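Local coordinates for protein proline dehydrogenase (Bradyrhizobium japonicum USDA 110, PDB 3HAZ) that probably oxidises proline to glutamate in two steps, joining an FAD-dependent proline dehydrogenase to an NAD-dependent 1-pyrroline-5-carboxylate dehydrogenase in one chain, at residues A[477-480]-A[481-484]; A[776-779]-A[780-784]; A[800-803]-A[804-808]. One frame throughout, in Å; residues are numbered along the deposited sequence.

All three contacts are local and follow one another along the chain, so none nests within or crosses another. Interaction 1 (477-484) comes first: the loop after helix 469-473 turns into the short helix 480-483, whose Leu-483 packs on FAD-binding Phe-469 of helix 469-473 and on helix 33-50. Its nearest atoms lie about 30 Å from interaction 2 and about 36 Å from interaction 3. Interaction 2 (776-784) is a run of helix 775-787, and interaction 3 (800-808) is the turn from strand 797-803 into helix 804-819; both belong to the aldehyde dehydrogenase region. These two do touch, with Val-782 of the helix packing on Leu-800 of the strand, the next element of the same beta-alpha-beta unit.

Interaction 1 of 3, residues A[477-480]-A[481-484]; sequences RVPV and PALL. With SO4 (sulfate ion), chain I.
Val-478 reaches the following turn through one methyl, CG1, which lies 3.7 Å from Leu-483 CD2 and 3.9 Å from Ala-482 CB. CG1 stands opposite the backbone N (chi1 179°), the position that presents this branch to both partners, and the valine and leucine side chains meet at about a right angle. Leu-483 sends its CD2 branch back to this methyl; its side chain also packs on Phe-469, an FAD-binding residue, and on Ile-47 of helix 33-50. Next to this cluster, the ring of Pro-479 brings CD to 3.9 Å from Ala-482 CB, so the alanine methyl has apolar neighbours from two successive residues.

The backbone evidence identifies the motif as a short, weakly bonded helical turn around 480-483 built on i to i+3 pairs. Ala-482 N donates to Pro-479 O at 2.9 Å, coming from above the carbonyl plane, and Leu-483 N makes a weak bond to Val-480 O. Inside the turn, Val-480 CB and Pro-481 CD are 3.4 Å apart, a closeness imposed by the peptide link between neighbours. Lys-147 of a second subunit packs against both residues.

Arg-477 extends the other way. Its chain bends at chi3 (-58°), and the guanidinium meets a sulfate, probably from the crystallisation liquor, whose O1 lies at the guanidinium edge, in its plane. NH2 points almost straight at sulfate O1, 3.0 Å away with an N-H...O angle of 178°, whereas the bond from NH1 to sulfate O4 is weak at 3.4 Å. NH1 also has a salt bridge to Asp-475.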
loop_
_atom_site.group_PDB
_atom_site.type_symbol
_atom_site.label_atom_id
_atom_site.label_comp_id
_atom_site.label_asym_id
_atom_site.label_seq_id
_atom_site.Cartn_x
_atom_site.Cartn_y
_atom_site.Cartn_z
ATOM N N ARG A 477 -1.308 9.510 33.685
ATOM C CA ARG A 477 -0.979 9.841 32.307
ATOM C C ARG A 477 -2.110 10.650 31.697
ATOM O O ARG A 477 -1.902 11.399 30.745
ATOM C CB ARG A 477 -0.745 8.578 31.475
ATOM C CG ARG A 477 0.583 7.884 31.732
ATOM C CD ARG A 477 0.611 6.524 31.053
ATOM N NE ARG A 477 -0.483 5.678 31.519
ATOM C CZ ARG A 477 -0.769 4.481 31.019
ATOM N NH1 ARG A 477 -1.782 3.785 31.509
ATOM N NH2 ARG A 477 -0.040 3.982 30.029
ATOM N N VAL A 478 -3.312 10.484 32.240
ATOM C CA VAL A 478 -4.477 11.188 31.716
ATOM C C VAL A 478 -4.592 12.555 32.370
ATOM O O VAL A 478 -4.815 12.645 33.575
ATOM C CB VAL A 478 -5.776 10.394 31.967
ATOM C CG1 VAL A 478 -6.977 11.165 31.439
ATOM C CG2 VAL A 478 -5.687 9.007 31.325
ATOM N N PRO A 479 -4.435 13.622 31.575
ATOM C CA PRO A 479 -4.471 14.993 32.090
ATOM C C PRO A 479 -5.868 15.348 32.573
ATOM O O PRO A 479 -6.848 14.857 32.020
ATOM C CB PRO A 479 -4.119 15.849 30.862
ATOM C CG PRO A 479 -3.553 14.894 29.854
ATOM C CD PRO A 479 -4.214 13.583 30.120
ATOM N N VAL A 480 -5.954 16.195 33.592
ATOM C CA VAL A 480 -7.245 16.632 34.102
ATOM C C VAL A 480 -8.173 17.149 32.992
ATOM O O VAL A 480 -9.346 16.778 32.941
ATOM C CB VAL A 480 -7.083 17.693 35.201
ATOM C CG1 VAL A 480 -8.440 18.265 35.598
ATOM C CG2 VAL A 480 -6.368 17.094 36.411
ATOM N N PRO A 481 -7.652 17.996 32.092
ATOM C CA PRO A 481 -8.540 18.518 31.048
ATOM C C PRO A 481 -9.175 17.419 30.191
ATOM O O PRO A 481 -10.273 17.618 29.674
ATOM C CB PRO A 481 -7.609 19.400 30.211
ATOM C CG PRO A 481 -6.529 19.808 31.175
ATOM C CD PRO A 481 -6.306 18.594 32.019
ATOM N N ALA A 482 -8.502 16.279 30.061
ATOM C CA ALA A 482 -9.034 15.156 29.292
ATOM C C ALA A 482 -10.279 14.539 29.938
ATOM O O ALA A 482 -11.199 14.094 29.248
ATOM C CB ALA A 482 -7.960 14.094 29.094
ATOM N N LEU A 483 -10.296 14.502 31.264
ATOM C CA LEU A 483 -11.437 13.967 31.993
ATOM C C LEU A 483 -12.618 14.922 31.891
ATOM O O LEU A 483 -13.748 14.569 32.237
ATOM C CB LEU A 483 -11.065 13.747 33.458
ATOM C CG LEU A 483 -9.822 12.887 33.701
ATOM C CD1 LEU A 483 -9.354 13.026 35.134
ATOM C CD2 LEU A 483 -10.092 11.424 33.366
ATOM N N LEU A 484 -12.348 16.127 31.396
ATOM C CA LEU A 484 -13.328 17.210 31.391
ATOM C C LEU A 484 -13.945 17.473 30.023
ATOM O O LEU A 484 -14.752 18.391 29.864
ATOM C CB LEU A 484 -12.684 18.497 31.905
ATOM C CG LEU A 484 -12.339 18.507 33.391
ATOM C CD1 LEU A 484 -11.959 19.911 33.837
ATOM C CD2 LEU A 484 -13.520 17.986 34.188
HETATM S S SO4 I . -1.240 0.366 29.899
HETATM O O1 SO4 I . -0.762 1.323 28.904
HETATM O O2 SO4 I . -1.275 -0.966 29.300
HETATM O O3 SO4 I . -0.342 0.353 31.053
HETATM O O4 SO4 I . -2.583 0.739 30.341
#

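Interaction 2 of 3, residues A[776-779]-A[780-784]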
loop_
_atom_site.group_PDB
_atom_site.type_symbol
_atom_site.label_atom_id
_atom_site.label_comp_id
_atom_site.label_asym_id
_atom_site.label_seq_id
_atom_site.Cartn_x
_atom_site.Cartn_y
_atom_site.Cartn_z
ATOM N N GLU A 776 -23.821 -20.989 39.980
ATOM C CA GLU A 776 -25.034 -20.499 39.319
ATOM C C GLU A 776 -24.947 -20.599 37.793
ATOM O O GLU A 776 -25.953 -20.813 37.120
ATOM C CB GLU A 776 -25.311 -19.033 39.678
ATOM C CG GLU A 776 -25.468 -18.740 41.149
ATOM C CD GLU A 776 -24.159 -18.358 41.809
ATOM O OE1 GLU A 776 -23.224 -19.183 41.800
ATOM O OE2 GLU A 776 -24.074 -17.235 42.347
ATOM N N GLN A 777 -23.755 -20.399 37.247
ATOM C CA GLN A 777 -23.578 -20.467 35.801
ATOM C C GLN A 777 -23.484 -21.921 35.361
ATOM O O GLN A 777 -24.012 -22.294 34.311
ATOM C CB GLN A 777 -22.344 -19.679 35.349
ATOM C CG GLN A 777 -22.457 -18.176 35.564
ATOM C CD GLN A 777 -23.637 -17.555 34.825
ATOM O OE1 GLN A 777 -24.148 -16.502 35.221
ATOM N NE2 GLN A 777 -24.072 -18.201 33.750
ATOM N N VAL A 778 -22.820 -22.744 36.170
ATOM C CA VAL A 778 -22.808 -24.182 35.922
ATOM C C VAL A 778 -24.234 -24.697 35.860
ATOM O O VAL A 778 -24.595 -25.455 34.957
ATOM C CB VAL A 778 -22.032 -24.957 36.998
ATOM C CG1 VAL A 778 -22.243 -26.466 36.824
ATOM C CG2 VAL A 778 -20.553 -24.612 36.924
ATOM N N ALA A 779 -25.054 -24.277 36.815
ATOM C CA ALA A 779 -26.413 -24.794 36.881
ATOM C C ALA A 779 -27.210 -24.364 35.651
ATOM O O ALA A 779 -27.915 -25.169 35.059
ATOM C CB ALA A 779 -27.109 -24.364 38.180
ATOM N N ASP A 780 -27.087 -23.094 35.270
ATOM C CA ASP A 780 -27.727 -22.598 34.056
ATOM C C ASP A 780 -27.316 -23.430 32.843
ATOM O O ASP A 780 -28.154 -23.903 32.077
ATOM C CB ASP A 780 -27.327 -21.142 33.790
ATOM C CG ASP A 780 -28.035 -20.158 34.699
ATOM O OD1 ASP A 780 -28.910 -20.574 35.490
ATOM O OD2 ASP A 780 -27.707 -18.955 34.621
ATOM N N ASP A 781 -26.009 -23.588 32.668
ATOM C CA ASP A 781 -25.479 -24.221 31.473
ATOM C C ASP A 781 -25.729 -25.726 31.455
ATOM O O ASP A 781 -25.833 -26.322 30.386
ATOM C CB ASP A 781 -23.984 -23.925 31.326
ATOM C CG ASP A 781 -23.710 -22.465 31.037
ATOM O OD1 ASP A 781 -24.653 -21.755 30.620
ATOM O OD2 ASP A 781 -22.557 -22.028 31.231
ATOM N N VAL A 782 -25.809 -26.336 32.636
ATOM C CA VAL A 782 -26.103 -27.758 32.730
ATOM C C VAL A 782 -27.575 -27.986 32.426
ATOM O O VAL A 782 -27.929 -28.905 31.682
ATOM C CB VAL A 782 -25.763 -28.348 34.114
ATOM C CG1 VAL A 782 -26.505 -29.669 34.321
ATOM C CG2 VAL A 782 -24.252 -28.554 34.254
ATOM N N VAL A 783 -28.431 -27.137 32.989
ATOM C CA VAL A 783 -29.868 -27.262 32.756
ATOM C C VAL A 783 -30.189 -27.100 31.266
ATOM O O VAL A 783 -30.950 -27.877 30.698
ATOM C CB VAL A 783 -30.676 -26.263 33.619
ATOM C CG1 VAL A 783 -32.090 -26.104 33.083
ATOM C CG2 VAL A 783 -30.709 -26.734 35.072
ATOM N N THR A 784 -29.581 -26.099 30.641
ATOM C CA THR A 784 -29.757 -25.853 29.212
ATOM C C THR A 784 -29.237 -27.012 28.364
ATOM O O THR A 784 -29.957 -27.564 27.528
ATOM C CB THR A 784 -29.028 -24.567 28.779
ATOM O OG1 THR A 784 -29.695 -23.432 29.340
ATOM C CG2 THR A 784 -29.029 -24.445 27.268
HETATM O O HOH W 1 -22.265 -19.221 31.332
#
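Gln-777 folds back at chi2 (-59°), which carries its amide along the helix toward Asp-780 and Asp-781. In Asp-780, CG lies opposite the carbonyl carbon and beside the backbone N (chi1 -76°), and its OD2 stops 3.8 Å from Gln-777 NE2, with the amide and carboxylate planes 88° apart. A water joins Gln-777 to Asp-781 instead: it donates to Asp-781 OD2 at 2.8 Å and accepts a weak bond from Gln-777 NE2 at 3.2 Å. Val-778 and Val-782 lie side by side one turn apart, CG1 of the first 3.9 Å from CG2 of the second. Regular i to i+4 bonds, such as Asp-781 N to Gln-777 O at 2.9 Å, show this to be alpha-helix, part of the beta-alpha-beta unit that runs from strand 765-769 to strand 797-803.

The firm partner of Asp-780 OD2 is Arg-202, in a salt bridge. A leucine in place of Asp-780 would probably leave Arg-202 without its negative mate. Arg-202 falls in the proline dehydrogenase sequence range, so the ion pair is consistent with an electrostatic link between the two enzymatic regions.

Interaction 3 of 3, residues A[800-803]-A[804-808]; sequences LFVQ and EDVAD
Gln-803 O accepts a hydrogen bond from Val-806 N at 3.1 Å, with an N-H...O angle of 156° and the donor standing above the carbonyl plane. Ala-807 N is equally near this oxygen but its angle is too poor for a bond, so the turn is closed by the i to i+3 pair.

The apolar half of the contact rests on Val-802, whose two methyls divide the work. CG1, held between the backbone N and the carbonyl carbon (chi1 54°), reaches Ala-807 CB at 3.8 Å. CG2 lies 3.7 Å from Ala-807 CA and 3.9 Å from Val-806 CG2, where the two valines cross obliquely. Val-806 CG2 also sits 3.5 Å from Gln-803 O, so this methyl flanks the bonded carbonyl as well as packing on Val-802. Beyond the turn, Val-806 touches Ala-115 of helix 106-115. Two polar ends find partners further off: Gln-803 OE1 accepts from Ala-771 N, and Asp-805 OD2 forms a salt bridge with Lys-112.

The short axes of strand and helix pass 5.3 Å apart at an angle of 111°, which measures how abruptly the chain turns. Strand 797-803 runs between the parallel strands 765-769 and 891-897 and passes directly into helix 804-819, a strand-to-helix junction of the alpha/beta kind found in the catalytic domain of aldehyde dehydrogenases.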
loop_
_atom_site.group_PDB
_atom_site.type_symbol
_atom_site.label_atom_id
_atom_site.label_comp_id
_atom_site.label_asym_id
_atom_site.label_seq_id
_atom_site.Cartn_x
_atom_site.Cartn_y
_atom_site.Cartn_z
ATOM N N LEU A 800 -22.259 -35.165 33.750
ATOM C CA LEU A 800 -21.567 -34.086 34.453
ATOM C C LEU A 800 -20.563 -34.630 35.460
ATOM O O LEU A 800 -20.928 -35.401 36.346
ATOM C CB LEU A 800 -22.569 -33.177 35.177
ATOM C CG LEU A 800 -21.995 -32.094 36.103
ATOM C CD1 LEU A 800 -21.204 -31.027 35.332
ATOM C CD2 LEU A 800 -23.114 -31.448 36.895
ATOM N N PHE A 801 -19.300 -34.233 35.312
ATOM C CA PHE A 801 -18.287 -34.476 36.335
ATOM C C PHE A 801 -18.133 -33.194 37.157
ATOM O O PHE A 801 -17.919 -32.120 36.601
ATOM C CB PHE A 801 -16.938 -34.830 35.707
ATOM C CG PHE A 801 -16.916 -36.146 34.975
ATOM C CD1 PHE A 801 -16.599 -37.325 35.642
ATOM C CD2 PHE A 801 -17.169 -36.201 33.609
ATOM C CE1 PHE A 801 -16.548 -38.531 34.967
ATOM C CE2 PHE A 801 -17.129 -37.406 32.932
ATOM C CZ PHE A 801 -16.815 -38.573 33.608
ATOM N N VAL A 802 -18.248 -33.307 38.475
ATOM C CA VAL A 802 -18.164 -32.146 39.356
ATOM C C VAL A 802 -17.261 -32.453 40.548
ATOM O O VAL A 802 -17.362 -33.527 41.144
ATOM C CB VAL A 802 -19.555 -31.739 39.870
ATOM C CG1 VAL A 802 -20.248 -32.939 40.513
ATOM C CG2 VAL A 802 -19.430 -30.588 40.861
ATOM N N GLN A 803 -16.365 -31.527 40.882
ATOM C CA GLN A 803 -15.413 -31.763 41.964
ATOM C C GLN A 803 -16.168 -31.899 43.280
ATOM O O GLN A 803 -17.158 -31.207 43.510
ATOM C CB GLN A 803 -14.352 -30.655 42.039
ATOM C CG GLN A 803 -13.140 -30.898 41.152
ATOM C CD GLN A 803 -12.132 -29.748 41.180
ATOM O OE1 GLN A 803 -12.358 -28.725 41.824
ATOM N NE2 GLN A 803 -11.019 -29.914 40.474
ATOM N N GLU A 804 -15.709 -32.808 44.132
ATOM C CA GLU A 804 -16.464 -33.177 45.328
ATOM C C GLU A 804 -16.743 -32.011 46.274
ATOM O O GLU A 804 -17.804 -31.959 46.896
ATOM C CB GLU A 804 -15.771 -34.323 46.071
ATOM C CG GLU A 804 -14.384 -33.976 46.578
ATOM C CD GLU A 804 -13.649 -35.190 47.111
ATOM O OE1 GLU A 804 -14.263 -36.278 47.158
ATOM O OE2 GLU A 804 -12.460 -35.055 47.477
ATOM N N ASP A 805 -15.803 -31.074 46.379
ATOM C CA ASP A 805 -15.975 -29.926 47.273
ATOM C C ASP A 805 -17.176 -29.042 46.928
ATOM O O ASP A 805 -17.679 -28.318 47.781
ATOM C CB ASP A 805 -14.706 -29.072 47.333
ATOM C CG ASP A 805 -13.672 -29.637 48.283
ATOM O OD1 ASP A 805 -14.013 -30.552 49.072
ATOM O OD2 ASP A 805 -12.517 -29.165 48.241
ATOM N N VAL A 806 -17.640 -29.092 45.682
ATOM C CA VAL A 806 -18.779 -28.258 45.309
ATOM C C VAL A 806 -19.959 -29.079 44.787
ATOM O O VAL A 806 -20.960 -28.519 44.332
ATOM C CB VAL A 806 -18.377 -27.169 44.279
ATOM C CG1 VAL A 806 -17.408 -26.162 44.911
ATOM C CG2 VAL A 806 -17.770 -27.801 43.025
ATOM N N ALA A 807 -19.848 -30.403 44.876
ATOM C CA ALA A 807 -20.822 -31.292 44.244
ATOM C C ALA A 807 -22.217 -31.118 44.811
ATOM O O ALA A 807 -23.181 -31.069 44.057
ATOM C CB ALA A 807 -20.379 -32.763 44.353
ATOM N N ASP A 808 -22.321 -31.019 46.138
ATOM C CA ASP A 808 -23.620 -30.965 46.806
ATOM C C ASP A 808 -24.396 -29.711 46.414
ATOM O O ASP A 808 -25.597 -29.761 46.144
ATOM C CB ASP A 808 -23.451 -31.020 48.335
ATOM C CG ASP A 808 -23.023 -32.399 48.834
ATOM O OD1 ASP A 808 -23.370 -33.413 48.188
ATOM O OD2 ASP A 808 -22.338 -32.468 49.876
#